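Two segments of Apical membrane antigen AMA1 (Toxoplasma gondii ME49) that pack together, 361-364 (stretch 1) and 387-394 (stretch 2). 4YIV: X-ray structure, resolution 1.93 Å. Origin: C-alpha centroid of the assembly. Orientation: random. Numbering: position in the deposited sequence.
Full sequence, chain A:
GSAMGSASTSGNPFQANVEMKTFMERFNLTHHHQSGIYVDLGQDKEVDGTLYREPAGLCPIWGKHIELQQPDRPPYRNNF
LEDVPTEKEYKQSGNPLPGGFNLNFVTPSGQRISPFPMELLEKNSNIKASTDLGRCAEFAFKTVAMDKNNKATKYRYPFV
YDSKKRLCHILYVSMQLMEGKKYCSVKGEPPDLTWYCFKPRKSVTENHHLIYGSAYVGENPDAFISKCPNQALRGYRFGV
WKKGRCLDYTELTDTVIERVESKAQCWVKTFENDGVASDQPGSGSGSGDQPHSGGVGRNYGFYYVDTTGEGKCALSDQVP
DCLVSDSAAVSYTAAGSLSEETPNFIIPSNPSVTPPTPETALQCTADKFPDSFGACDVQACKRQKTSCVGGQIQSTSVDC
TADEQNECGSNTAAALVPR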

ATOM      1  N   ALA A 361      19.650  -0.985  10.852  1.00 74.80           N
ATOM      2  CA  ALA A 361      20.048   0.059   9.916  1.00 69.74           C
ATOM      3  C   ALA A 361      20.284   1.366  10.658  1.00 69.25           C
ATOM      4  O   ALA A 361      21.080   2.191  10.225  1.00 71.26           O
ATOM      5  CB  ALA A 361      18.996   0.237   8.828  1.00 65.36           C
ATOM      6  N   LEU A 362      19.607   1.544  11.787  1.00 66.22           N
ATOM      7  CA  LEU A 362      19.691   2.797  12.520  1.00 71.54           C
ATOM      8  C   LEU A 362      20.347   2.623  13.888  1.00 80.74           C
ATOM      9  O   LEU A 362      20.108   3.424  14.801  1.00 79.52           O
ATOM     10  CB  LEU A 362      18.299   3.409  12.691  1.00 72.74           C
ATOM     11  CG  LEU A 362      17.525   3.738  11.411  1.00 66.16           C
ATOM     12  CD1 LEU A 362      16.192   4.357  11.787  1.00 58.86           C
ATOM     13  CD2 LEU A 362      18.315   4.671  10.497  1.00 63.00           C
ATOM     14  N   GLN A 363      21.172   1.588  14.031  1.00 78.24           N
ATOM     15  CA  GLN A 363      21.904   1.369  15.277  1.00 85.53           C
ATOM     16  C   GLN A 363      23.326   1.903  15.172  1.00 82.52           C
ATOM     17  O   GLN A 363      23.791   2.234  14.086  1.00 79.94           O
ATOM     18  CB  GLN A 363      21.938  -0.112  15.630  1.00 90.82           C
ATOM     19  CG  GLN A 363      22.645  -0.935  14.580  1.00 93.98           C
ATOM     20  CD  GLN A 363      23.163  -2.248  15.103  1.00 95.44           C
ATOM     21  OE1 GLN A 363      22.461  -2.992  15.798  1.00 92.32           O
ATOM     22  NE2 GLN A 363      24.414  -2.543  14.770  1.00 93.61           N
ATOM     23  N   CYS A 364      24.019   1.964  16.302  1.00 88.93           N
ATOM     24  CA  CYS A 364      25.377   2.498  16.333  1.00 96.08           C
ATOM     25  C   CYS A 364      26.045   2.229  17.681  1.00 92.47           C
ATOM     26  O   CYS A 364      25.369   2.104  18.705  1.00 91.15           O
ATOM     27  CB  CYS A 364      25.356   3.999  16.049  1.00 85.38           C
ATOM     28  SG  CYS A 364      24.248   4.912  17.157  1.00 91.21           S
ATOM     29  N   SER A 387      24.342  12.256  16.052  1.00 69.44           N
ATOM     30  CA  SER A 387      25.052  11.517  17.088  1.00 66.66           C
ATOM     31  C   SER A 387      24.513  10.098  17.280  1.00 70.28           C
ATOM     32  O   SER A 387      23.756   9.586  16.450  1.00 62.09           O
ATOM     33  CB  SER A 387      24.954  12.286  18.393  1.00 67.21           C
ATOM     34  OG  SER A 387      23.604  12.389  18.803  1.00 66.19           O
ATOM     35  N   CYS A 388      24.923   9.466  18.377  1.00 72.74           N
ATOM     36  CA  CYS A 388      24.427   8.149  18.752  1.00 67.30           C
ATOM     37  C   CYS A 388      23.956   8.183  20.191  1.00 67.14           C
ATOM     38  O   CYS A 388      24.650   8.702  21.054  1.00 72.78           O
ATOM     39  CB  CYS A 388      25.508   7.092  18.566  1.00 67.94           C
ATOM     40  SG  CYS A 388      24.971   5.420  18.995  1.00 91.87           S
ATOM     41  N   VAL A 389      22.772   7.640  20.441  1.00 67.07           N
ATOM     42  CA  VAL A 389      22.174   7.646  21.773  1.00 68.93           C
ATOM     43  C   VAL A 389      21.283   6.424  21.929  1.00 79.03           C
ATOM     44  O   VAL A 389      20.492   6.100  21.034  1.00 78.39           O
ATOM     45  CB  VAL A 389      21.342   8.921  22.031  1.00 65.34           C
ATOM     46  CG1 VAL A 389      20.759   8.926  23.457  1.00 62.66           C
ATOM     47  CG2 VAL A 389      22.175  10.161  21.795  1.00 65.08           C
ATOM     48  N   GLY A 390      21.412   5.751  23.073  1.00 84.28           N
ATOM     49  CA  GLY A 390      20.663   4.533  23.340  1.00 80.11           C
ATOM     50  C   GLY A 390      20.898   3.512  22.244  1.00 79.10           C
ATOM     51  O   GLY A 390      19.998   2.744  21.896  1.00 75.07           O
ATOM     52  N   GLY A 391      22.111   3.528  21.690  1.00 76.76           N
ATOM     53  CA  GLY A 391      22.505   2.605  20.640  1.00 81.13           C
ATOM     54  C   GLY A 391      21.742   2.861  19.356  1.00 87.00           C
ATOM     55  O   GLY A 391      21.570   1.964  18.527  1.00 85.66           O
ATOM     56  N   GLN A 392      21.294   4.101  19.187  1.00 81.22           N
ATOM     57  CA  GLN A 392      20.431   4.456  18.072  1.00 75.94           C
ATOM     58  C   GLN A 392      20.769   5.843  17.548  1.00 67.47           C
ATOM     59  O   GLN A 392      20.935   6.777  18.328  1.00 69.07           O
ATOM     60  CB  GLN A 392      18.973   4.404  18.517  1.00 74.70           C
ATOM     61  CG  GLN A 392      18.060   3.683  17.568  1.00 74.12           C
ATOM     62  CD  GLN A 392      16.625   3.711  18.052  1.00 73.66           C
ATOM     63  OE1 GLN A 392      16.360   3.735  19.262  1.00 67.10           O
ATOM     64  NE2 GLN A 392      15.688   3.718  17.107  1.00 69.95           N
ATOM     65  N   ILE A 393      20.850   5.983  16.230  1.00 63.38           N
ATOM     66  CA  ILE A 393      21.167   7.277  15.632  1.00 60.16           C
ATOM     67  C   ILE A 393      20.199   8.383  16.008  1.00 56.81           C
ATOM     68  O   ILE A 393      18.979   8.239  15.859  1.00 53.29           O
ATOM     69  CB  ILE A 393      21.195   7.195  14.123  1.00 58.33           C
ATOM     70  CG1 ILE A 393      22.170   6.097  13.721  1.00 64.99           C
ATOM     71  CG2 ILE A 393      21.570   8.565  13.530  1.00 53.84           C
ATOM     72  CD1 ILE A 393      22.606   6.154  12.305  1.00 66.89           C
ATOM     73  N   GLN A 394      20.771   9.477  16.504  1.00 53.60           N
ATOM     74  CA  GLN A 394      20.064  10.731  16.682  1.00 55.92           C
ATOM     75  C   GLN A 394      20.362  11.611  15.478  1.00 58.30           C
ATOM     76  O   GLN A 394      21.424  11.504  14.853  1.00 55.38           O
ATOM     77  CB  GLN A 394      20.472  11.465  17.953  1.00 59.62           C
ATOM     78  CG  GLN A 394      20.175  10.756  19.231  1.00 68.39           C
ATOM     79  CD  GLN A 394      18.710  10.781  19.597  1.00 69.83           C
ATOM     80  OE1 GLN A 394      18.249  11.686  20.302  1.00 68.29           O
ATOM     81  NE2 GLN A 394      17.971   9.775  19.140  1.00 67.10           N
TER

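Stretch 2 is a tight hairpin. Its strands, 387-389 and 392-394, are joined by a type I' turn from Val-389 to Gln-392, closed by Gln-392 N to Val-389 O at 2.8 Å and Val-389 N to Gln-392 O at 2.9 Å. Gly-390 and Gly-391 hold the turn's two central positions with phi of 55° and 67°, values that favour glycine. Stretch 1, which has no regular secondary structure, lies along the Gln-392 side of this hairpin. The CA pairing runs in opposite directions: Leu-362 CA with Ile-393 CA at 5.7 Å, Gln-363 CA with Gln-392 CA at 4.4 Å, and Cys-364 CA with Gly-391 CA at 5.2 Å.

Two backbone hydrogen bonds span the stretches. Ile-393 N donates to Leu-362 O at 3.0 Å with a nearly linear N-H...O angle of 167°. Cys-364 N to Gly-391 O is weak, at 3.3 Å and 140°. The same carbonyls also accept CA-H...O contacts, from Gln-392 CA to Leu-362 O at 3.4 Å and from Gln-363 CA to Gly-391 O at 3.3 Å. A third such contact joins Gly-391 CA to Cys-364 O at 3.5 Å.

The covalent link is a disulfide, Cys-364 SG to Cys-388 SG at 2.0 Å. Its chi3 of 95° is close to the 90° preferred by a relaxed S-S bond. Both CA-to-CB bonds point toward the other stretch, with chi1 p at Cys-364 and t at Cys-388. The bond reaches past the nearer strand to fasten stretch 1 to the farther one.

Apolar packing is modest, within 327 Å² of buried surface summed over both sides. Cys-364 SG lies 4.2 Å from Ile-393 CG1, a van der Waals contact. The CA-to-CB bonds of Gln-363 and Gln-392 point away overall, yet Gln-363 CB lies 3.6 Å from Gly-391 O and Gln-392 CG 3.5 Å from Leu-362 O.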